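Thymidylate synthase 1 (Bacillus subtilis, PDB 1BSP) catalyses the reductive methylation of dUMP to dTMP, using 5,10-methylenetetrahydrofolate as both methyl donor and reductant and releasing dihydrofolate. Local coordinates at residues I19-F24 against A37-V42; K29-G34 against L273-V278; N51-I56 against F239-L244. All blocks are in the same frame, centred on the assembly; numbering follows the deposited sequence.

Contact 1. Residues I19-F24 against A37-V42; sequences ISDEEF and AHTLSV
OD1 of D21 is gripped by two N-H groups: the backbone N of T39 and ND1 of H38 each lie 3.0 Å from OD1 of D21, reaching it from opposite faces of the carboxylate. T39 N comes in on the syn side, tilted from the plane, whereas ND1 stands well above it. The oxygen nevertheless lies close to the imidazole plane, since ring and carboxylate are turned 79° apart. A chi1 of 59° sets CG of D21 between its backbone N and carbonyl carbon and swings the acid across to H38 and T39. There OD2 of D21 takes a 3.3 Å bond from a water that also donates to A37 O at 2.7 Å; OG1 of T39 lies 3.0 Å from OD2 of D21. E22 covers one face of the H38 ring, its CA 3.7 Å from the ring centroid in a CH-pi contact, while O of F24 meets the edge. I19 and S41 form an antiparallel hydrogen-bonded pair; at the adjoining non-hydrogen-bonded pair, CD1 of L40 packs on CB of S20 at 3.8 Å. S41 OG bonds to K169 of the second subunit, and T39 OG1 weakly to R140 of that subunit, a predicted dUMP-binding residue. One carboxylate thus fastens the turn D21-F24 to the start of strand 39-49, and its negative charge would probably favour a protonated H38.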
loop_
_atom_site.group_PDB
_atom_site.type_symbol
_atom_site.label_atom_id
_atom_site.label_comp_id
_atom_site.label_asym_id
_atom_site.label_seq_id
_atom_site.Cartn_x
_atom_site.Cartn_y
_atom_site.Cartn_z
ATOM N N ILE B 19 -5.488 10.637 17.702
ATOM C CA ILE B 19 -6.828 10.253 18.101
ATOM C C ILE B 19 -6.663 8.940 18.855
ATOM O O ILE B 19 -6.112 7.976 18.317
ATOM C CB ILE B 19 -7.748 10.020 16.874
ATOM C CG1 ILE B 19 -7.848 11.298 16.047
ATOM C CG2 ILE B 19 -9.153 9.618 17.325
ATOM C CD1 ILE B 19 -8.584 11.113 14.738
ATOM N N SER B 20 -7.112 8.910 20.105
ATOM C CA SER B 20 -6.987 7.712 20.910
ATOM C C SER B 20 -8.081 6.725 20.585
ATOM O O SER B 20 -9.030 7.051 19.875
ATOM C CB SER B 20 -7.035 8.074 22.398
ATOM O OG SER B 20 -8.168 8.865 22.726
ATOM N N ASP B 21 -7.931 5.508 21.088
ATOM C CA ASP B 21 -8.929 4.471 20.894
ATOM C C ASP B 21 -9.367 4.074 22.303
ATOM O O ASP B 21 -9.690 2.915 22.567
ATOM C CB ASP B 21 -8.334 3.269 20.152
ATOM C CG ASP B 21 -7.157 2.632 20.885
ATOM O OD1 ASP B 21 -6.699 3.176 21.905
ATOM O OD2 ASP B 21 -6.676 1.571 20.431
ATOM N N GLU B 22 -9.334 5.051 23.210
ATOM C CA GLU B 22 -9.683 4.844 24.616
ATOM C C GLU B 22 -11.103 4.388 24.907
ATOM O O GLU B 22 -11.335 3.712 25.916
ATOM C CB GLU B 22 -9.324 6.081 25.447
ATOM C CG GLU B 22 -7.849 6.086 25.894
ATOM C CD GLU B 22 -7.286 7.474 26.167
ATOM O OE1 GLU B 22 -7.711 8.444 25.503
ATOM O OE2 GLU B 22 -6.374 7.587 27.016
ATOM N N GLU B 23 -12.035 4.698 24.006
ATOM C CA GLU B 23 -13.427 4.317 24.199
ATOM C C GLU B 23 -13.747 2.916 23.688
ATOM O O GLU B 23 -14.865 2.435 23.872
ATOM C CB GLU B 23 -14.352 5.338 23.535
ATOM C CG GLU B 23 -14.451 5.224 22.019
ATOM C CD GLU B 23 -13.572 6.215 21.277
ATOM O OE1 GLU B 23 -12.435 6.484 21.728
ATOM O OE2 GLU B 23 -14.020 6.726 20.228
ATOM N N PHE B 24 -12.770 2.262 23.058
ATOM C CA PHE B 24 -12.967 0.925 22.506
ATOM C C PHE B 24 -12.383 -0.169 23.373
ATOM O O PHE B 24 -11.449 0.067 24.141
ATOM C CB PHE B 24 -12.300 0.799 21.135
ATOM C CG PHE B 24 -12.898 1.666 20.073
ATOM C CD1 PHE B 24 -14.200 1.452 19.637
ATOM C CD2 PHE B 24 -12.150 2.682 19.485
ATOM C CE1 PHE B 24 -14.747 2.238 18.632
ATOM C CE2 PHE B 24 -12.691 3.476 18.476
ATOM C CZ PHE B 24 -13.993 3.253 18.047
ATOM N N ALA B 37 -4.123 -1.784 26.711
ATOM C CA ALA B 37 -3.068 -0.955 26.135
ATOM C C ALA B 37 -3.660 -0.108 25.021
ATOM O O ALA B 37 -4.003 -0.613 23.942
ATOM C CB ALA B 37 -1.935 -1.833 25.595
ATOM N N HIS B 38 -3.838 1.173 25.304
ATOM C CA HIS B 38 -4.400 2.082 24.325
ATOM C C HIS B 38 -3.356 2.818 23.505
ATOM O O HIS B 38 -2.264 3.138 23.984
ATOM C CB HIS B 38 -5.361 3.067 24.999
ATOM C CG HIS B 38 -6.669 2.450 25.384
ATOM N ND1 HIS B 38 -7.571 1.976 24.456
ATOM C CD2 HIS B 38 -7.206 2.190 26.598
ATOM C CE1 HIS B 38 -8.607 1.446 25.079
ATOM N NE2 HIS B 38 -8.409 1.562 26.381
ATOM N N THR B 39 -3.700 3.079 22.258
ATOM C CA THR B 39 -2.807 3.780 21.364
ATOM C C THR B 39 -3.365 5.159 21.059
ATOM O O THR B 39 -4.508 5.469 21.392
ATOM C CB THR B 39 -2.651 2.990 20.073
ATOM O OG1 THR B 39 -3.950 2.617 19.589
ATOM C CG2 THR B 39 -1.849 1.739 20.325
ATOM N N LEU B 40 -2.522 5.993 20.475
ATOM C CA LEU B 40 -2.864 7.353 20.086
ATOM C C LEU B 40 -2.339 7.356 18.643
ATOM O O LEU B 40 -1.173 7.009 18.411
ATOM C CB LEU B 40 -2.067 8.306 20.961
ATOM C CG LEU B 40 -2.429 9.779 21.004
ATOM C CD1 LEU B 40 -3.835 9.949 21.500
ATOM C CD2 LEU B 40 -1.461 10.471 21.924
ATOM N N SER B 41 -3.175 7.672 17.661
ATOM C CA SER B 41 -2.677 7.598 16.296
ATOM C C SER B 41 -3.020 8.641 15.263
ATOM O O SER B 41 -3.926 9.451 15.433
ATOM C CB SER B 41 -3.005 6.226 15.713
ATOM O OG SER B 41 -4.395 6.056 15.537
ATOM N N VAL B 42 -2.238 8.597 14.189
ATOM C CA VAL B 42 -2.364 9.456 13.022
ATOM C C VAL B 42 -2.526 8.467 11.862
ATOM O O VAL B 42 -2.067 7.328 11.948
ATOM C CB VAL B 42 -1.092 10.298 12.815
ATOM C CG1 VAL B 42 -1.192 11.080 11.524
ATOM C CG2 VAL B 42 -0.901 11.249 13.975
HETATM O O HOH W 1 -4.127 -0.314 21.263
#

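Contact 2. Residues K29-G34 against L273-V278; sequences KWDSDG and LFEVAV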
loop_
_atom_site.group_PDB
_atom_site.type_symbol
_atom_site.label_atom_id
_atom_site.label_comp_id
_atom_site.label_asym_id
_atom_site.label_seq_id
_atom_site.Cartn_x
_atom_site.Cartn_y
_atom_site.Cartn_z
ATOM N N LYS B 29 -3.060 -5.426 25.576
ATOM C CA LYS B 29 -3.009 -5.224 27.017
ATOM C C LYS B 29 -1.562 -5.119 27.474
ATOM O O LYS B 29 -0.648 -5.567 26.783
ATOM C CB LYS B 29 -3.704 -6.372 27.744
ATOM C CG LYS B 29 -3.135 -7.742 27.433
ATOM C CD LYS B 29 -3.959 -8.816 28.113
ATOM C CE LYS B 29 -3.369 -10.190 27.871
ATOM N NZ LYS B 29 -4.212 -11.253 28.487
ATOM N N TRP B 30 -1.350 -4.470 28.613
ATOM C CA TRP B 30 -0.009 -4.307 29.156
ATOM C C TRP B 30 0.409 -5.583 29.875
ATOM O O TRP B 30 -0.307 -6.063 30.755
ATOM C CB TRP B 30 0.023 -3.129 30.123
ATOM C CG TRP B 30 -0.183 -1.801 29.463
ATOM C CD1 TRP B 30 -1.254 -0.970 29.610
ATOM C CD2 TRP B 30 0.724 -1.129 28.576
ATOM N NE1 TRP B 30 -1.070 0.182 28.878
ATOM C CE2 TRP B 30 0.134 0.108 28.229
ATOM C CE3 TRP B 30 1.982 -1.453 28.043
ATOM C CZ2 TRP B 30 0.759 1.021 27.369
ATOM C CZ3 TRP B 30 2.599 -0.543 27.194
ATOM C CH2 TRP B 30 1.987 0.677 26.866
ATOM N N ASP B 31 1.576 -6.112 29.514
ATOM C CA ASP B 31 2.087 -7.340 30.119
ATOM C C ASP B 31 2.305 -7.210 31.627
ATOM O O ASP B 31 2.343 -8.206 32.335
ATOM C CB ASP B 31 3.405 -7.761 29.451
ATOM C CG ASP B 31 4.556 -6.840 29.826
ATOM O OD1 ASP B 31 4.486 -5.635 29.496
ATOM O OD2 ASP B 31 5.524 -7.321 30.466
ATOM N N SER B 32 2.483 -5.982 32.104
ATOM C CA SER B 32 2.706 -5.754 33.527
ATOM C C SER B 32 1.452 -5.942 34.380
ATOM O O SER B 32 1.409 -6.822 35.237
ATOM C CB SER B 32 3.287 -4.357 33.753
ATOM O OG SER B 32 2.394 -3.346 33.317
ATOM N N ASP B 33 0.436 -5.117 34.135
ATOM C CA ASP B 33 -0.798 -5.185 34.913
ATOM C C ASP B 33 -2.044 -5.673 34.182
ATOM O O ASP B 33 -3.146 -5.603 34.729
ATOM C CB ASP B 33 -1.075 -3.838 35.606
ATOM C CG ASP B 33 -1.082 -2.651 34.642
ATOM O OD1 ASP B 33 -1.086 -2.855 33.412
ATOM O OD2 ASP B 33 -1.087 -1.497 35.126
ATOM N N GLY B 34 -1.876 -6.134 32.948
ATOM C CA GLY B 34 -3.004 -6.631 32.176
ATOM C C GLY B 34 -4.013 -5.605 31.678
ATOM O O GLY B 34 -4.873 -5.938 30.859
ATOM N N LEU B 273 13.652 3.024 28.364
ATOM C CA LEU B 273 12.817 1.827 28.513
ATOM C C LEU B 273 11.388 2.043 28.013
ATOM O O LEU B 273 10.847 3.142 28.120
ATOM C CB LEU B 273 12.806 1.359 29.971
ATOM C CG LEU B 273 14.174 1.046 30.587
ATOM C CD1 LEU B 273 14.028 0.842 32.077
ATOM C CD2 LEU B 273 14.791 -0.185 29.944
ATOM N N PHE B 274 10.798 1.001 27.432
ATOM C CA PHE B 274 9.431 1.067 26.909
ATOM C C PHE B 274 8.692 -0.216 27.222
ATOM O O PHE B 274 9.088 -1.284 26.767
ATOM C CB PHE B 274 9.426 1.263 25.387
ATOM C CG PHE B 274 9.933 2.592 24.949
ATOM C CD1 PHE B 274 9.106 3.706 24.982
ATOM C CD2 PHE B 274 11.236 2.738 24.502
ATOM C CE1 PHE B 274 9.566 4.950 24.575
ATOM C CE2 PHE B 274 11.713 3.983 24.090
ATOM C CZ PHE B 274 10.871 5.091 24.127
ATOM N N GLU B 275 7.600 -0.096 27.969
ATOM C CA GLU B 275 6.785 -1.246 28.338
ATOM C C GLU B 275 6.260 -1.975 27.114
ATOM O O GLU B 275 5.804 -1.348 26.146
ATOM C CB GLU B 275 5.593 -0.814 29.190
ATOM C CG GLU B 275 5.713 -1.146 30.659
ATOM C CD GLU B 275 4.406 -0.938 31.390
ATOM O OE1 GLU B 275 3.553 -1.848 31.323
ATOM O OE2 GLU B 275 4.229 0.131 32.015
ATOM N N VAL B 276 6.271 -3.299 27.193
ATOM C CA VAL B 276 5.803 -4.131 26.097
ATOM C C VAL B 276 4.301 -4.376 26.141
ATOM O O VAL B 276 3.750 -4.710 27.189
ATOM C CB VAL B 276 6.536 -5.488 26.076
ATOM C CG1 VAL B 276 6.074 -6.327 24.890
ATOM C CG2 VAL B 276 8.028 -5.263 25.996
ATOM N N ALA B 277 3.650 -4.168 24.996
ATOM C CA ALA B 277 2.212 -4.387 24.845
ATOM C C ALA B 277 2.051 -5.796 24.278
ATOM O O ALA B 277 2.880 -6.242 23.481
ATOM C CB ALA B 277 1.618 -3.360 23.896
ATOM N N VAL B 278 0.986 -6.485 24.667
ATOM C CA VAL B 278 0.758 -7.853 24.210
ATOM C C VAL B 278 -0.638 -7.985 23.622
ATOM O O VAL B 278 -1.557 -7.339 24.160
ATOM C CB VAL B 278 0.982 -8.879 25.373
ATOM C CG1 VAL B 278 0.926 -8.179 26.715
ATOM C CG2 VAL B 278 -0.048 -10.009 25.333
ATOM O OXT VAL B 278 -0.791 -8.709 22.617
HETATM O O HOH W 2 7.642 -5.017 29.719
#
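The backbone N of K29 donates to V278 O, an oxygen of the C-terminal carboxylate, at 2.8 Å, and V278 N returns an equal bond to K29 O. This reciprocal pair flanks the single backbone bridge between W30 and A277. Both bonds are nearly straight and tie the last residue to K29, which satisfies its peptide N-H and one terminal oxygen. D31 N reaches V276 O in a bond that is weak because it is long, 3.5 Å, though well aligned. OD1 of D31 lies only 2.6 Å from that same V276 O, a separation that may mean the acid holds a proton. A water donates to D31 OD2 at 3.2 Å and weakly accepts from V276 N.

S32 OG donates to OE1 of E275 at 2.8 Å, coming from above the carboxylate plane. R225 is the second partner of E275 OE1: it forms salt bridges to both E275 and D33 and a cation-pi contact with W30. The edge of the indole, at CZ3, meets E275 O, itself taken up by H226 NE2, at 3.5 Å; the E275 side chain rises out of the ring plane and crosses it at about a right angle, its CB 3.6 Å from CZ3 of W30. CG1 of V278 packs against CB of D31 at 3.7 Å. A277, the bridge partner of W30, is predicted to bind the folate cofactor; in thymidylate synthases the C-terminal segment typically closes over bound ligands. R225 probably offsets the charges of E275 and D33, while D31, close to E275, may be kept protonated.

Contact 3. Residues N51-I56 against F239-L244; sequences NSEVPI and FEAPEL
V54 fits its two methyl groups against different residues of the facing segment. CG1 meets CB of L244 at 3.5 Å, the two side chains crossing at about a right angle, while CG2 lies 3.4 Å from P242 O and 3.9 Å from CG of the same proline. The chi1 of -70° explains the division: CG1 stands anti to the carbonyl carbon, leaving CG2 in the crowded position between it and the backbone N. I56 comes at P242 with its CG2 branch, which touches ring atom CD at 3.6 Å and CG at 3.7 Å. CG of P242 is thus met by methyls of both V54 and I56, CD by that of I56. An alanine in place of V54 would remove both branches and is likely to leave a gap between P242 and L244, with CB of L244 losing its methyl neighbour.

At the outer end E53 lies alongside the methyl of A241. Its extended chain passes CB of A241 with CB, CG and CD in turn, and OE1 comes within 3.5 Å of that methyl. No hydrogen bond joins the two segments, whose touching parts, 53-56 and 241-244, run 95° apart; the fit between them is by van der Waals contact.

Polar bonds further out position the parts. N51 fixes the start of its loop through N196, Q199 and R200, and E53 OE2 has a weak bond from the N terminus, T1. F239 N bonds to T58 OG1, and E243 pairs by its backbone with I264. The contact thus lies beside helix 188-205, where V54 touches R200, I56 touches F193 and L244 touches V197; strand 261-264, antiparallel to 243-246, adds L263 against both I56 and L244.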
loop_
_atom_site.group_PDB
_atom_site.type_symbol
_atom_site.label_atom_id
_atom_site.label_comp_id
_atom_site.label_asym_id
_atom_site.label_seq_id
_atom_site.Cartn_x
_atom_site.Cartn_y
_atom_site.Cartn_z
ATOM N N ASN B 51 18.785 7.978 0.370
ATOM C CA ASN B 51 19.903 7.069 0.582
ATOM C C ASN B 51 21.312 7.686 0.653
ATOM O O ASN B 51 22.325 6.993 0.494
ATOM C CB ASN B 51 19.831 5.907 -0.403
ATOM C CG ASN B 51 19.000 4.765 0.127
ATOM O OD1 ASN B 51 19.190 4.335 1.260
ATOM N ND2 ASN B 51 18.057 4.285 -0.669
ATOM N N SER B 52 21.374 8.988 0.928
ATOM C CA SER B 52 22.656 9.651 1.098
ATOM C C SER B 52 23.135 9.317 2.525
ATOM O O SER B 52 24.245 9.665 2.924
ATOM C CB SER B 52 22.511 11.163 0.913
ATOM O OG SER B 52 21.673 11.755 1.894
ATOM N N GLU B 53 22.276 8.632 3.280
ATOM C CA GLU B 53 22.542 8.229 4.658
ATOM C C GLU B 53 21.718 6.983 4.918
ATOM O O GLU B 53 20.647 6.824 4.334
ATOM C CB GLU B 53 22.025 9.282 5.651
ATOM C CG GLU B 53 22.627 10.671 5.570
ATOM C CD GLU B 53 22.078 11.603 6.646
ATOM O OE1 GLU B 53 21.319 11.134 7.518
ATOM O OE2 GLU B 53 22.401 12.810 6.622
ATOM N N VAL B 54 22.202 6.098 5.782
ATOM C CA VAL B 54 21.409 4.929 6.144
ATOM C C VAL B 54 20.422 5.462 7.187
ATOM O O VAL B 54 20.829 6.063 8.194
ATOM C CB VAL B 54 22.255 3.795 6.755
ATOM C CG1 VAL B 54 23.139 3.189 5.697
ATOM C CG2 VAL B 54 23.091 4.310 7.904
ATOM N N PRO B 55 19.112 5.324 6.926
ATOM C CA PRO B 55 18.105 5.814 7.874
ATOM C C PRO B 55 18.112 4.999 9.158
ATOM O O PRO B 55 17.634 3.869 9.186
ATOM C CB PRO B 55 16.798 5.644 7.094
ATOM C CG PRO B 55 17.055 4.413 6.279
ATOM C CD PRO B 55 18.472 4.656 5.778
ATOM N N ILE B 56 18.697 5.555 10.212
ATOM C CA ILE B 56 18.743 4.856 11.483
ATOM C C ILE B 56 18.622 5.882 12.591
ATOM O O ILE B 56 18.968 7.056 12.404
ATOM C CB ILE B 56 20.023 3.988 11.617
ATOM C CG1 ILE B 56 19.840 2.948 12.726
ATOM C CG2 ILE B 56 21.253 4.855 11.873
ATOM C CD1 ILE B 56 20.899 1.872 12.727
ATOM N N PHE B 239 23.027 12.358 16.499
ATOM C CA PHE B 239 24.377 12.149 16.001
ATOM C C PHE B 239 24.380 11.973 14.495
ATOM O O PHE B 239 23.359 11.631 13.900
ATOM C CB PHE B 239 24.991 10.919 16.654
ATOM C CG PHE B 239 25.202 11.069 18.115
ATOM C CD1 PHE B 239 26.110 11.998 18.607
ATOM C CD2 PHE B 239 24.490 10.293 19.010
ATOM C CE1 PHE B 239 26.301 12.149 19.972
ATOM C CE2 PHE B 239 24.673 10.436 20.374
ATOM C CZ PHE B 239 25.579 11.365 20.857
ATOM N N GLU B 240 25.539 12.195 13.887
ATOM C CA GLU B 240 25.694 12.055 12.449
ATOM C C GLU B 240 25.348 10.620 12.077
ATOM O O GLU B 240 25.581 9.702 12.861
ATOM C CB GLU B 240 27.137 12.368 12.046
ATOM C CG GLU B 240 27.648 13.736 12.523
ATOM C CD GLU B 240 26.880 14.919 11.925
ATOM O OE1 GLU B 240 26.249 14.762 10.857
ATOM O OE2 GLU B 240 26.914 16.017 12.522
ATOM N N ALA B 241 24.769 10.429 10.899
ATOM C CA ALA B 241 24.400 9.089 10.458
ATOM C C ALA B 241 25.639 8.248 10.244
ATOM O O ALA B 241 26.588 8.695 9.603
ATOM C CB ALA B 241 23.626 9.161 9.175
ATOM N N PRO B 242 25.622 6.999 10.727
ATOM C CA PRO B 242 26.757 6.087 10.585
ATOM C C PRO B 242 26.895 5.589 9.147
ATOM O O PRO B 242 26.099 5.936 8.269
ATOM C CB PRO B 242 26.385 4.948 11.530
ATOM C CG PRO B 242 24.897 4.878 11.356
ATOM C CD PRO B 242 24.505 6.336 11.423
ATOM N N GLU B 243 27.894 4.752 8.918
ATOM C CA GLU B 243 28.128 4.209 7.597
ATOM C C GLU B 243 27.867 2.714 7.652
ATOM O O GLU B 243 28.244 2.050 8.616
ATOM C CB GLU B 243 29.566 4.491 7.160
ATOM C CG GLU B 243 29.796 4.317 5.666
ATOM C CD GLU B 243 31.180 4.762 5.215
ATOM O OE1 GLU B 243 31.647 5.838 5.660
ATOM O OE2 GLU B 243 31.793 4.035 4.399
ATOM N N LEU B 244 27.157 2.200 6.658
ATOM C CA LEU B 244 26.862 0.780 6.605
ATOM C C LEU B 244 27.778 0.176 5.560
ATOM O O LEU B 244 27.847 0.671 4.436
ATOM C CB LEU B 244 25.405 0.545 6.207
ATOM C CG LEU B 244 24.993 -0.909 5.962
ATOM C CD1 LEU B 244 25.106 -1.706 7.238
ATOM C CD2 LEU B 244 23.583 -0.965 5.435
#

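Overall arrangement
From the N terminus, contact 1 comes first: it closes the short loop between strand 19-20 and strand 39-49, at the edge of the mixed sheet. K29-G34 lies within that loop and pairs with the C-terminal residues, so contacts 1 and 2 cross along the chain; in space they touch, A37 packing on K29, W30 and A277. Contact 3 follows contact 1 in sequence and falls wholly within the long span that contact 2 encloses. It joins the loop after strand 39-49 to the small sheet 243-246/261-264, and its centre is about 33 Å and 31 Å from the centres of contacts 1 and 2. Contact 2 finally ties the C-terminal tail to the loop that leads into strand 39-49.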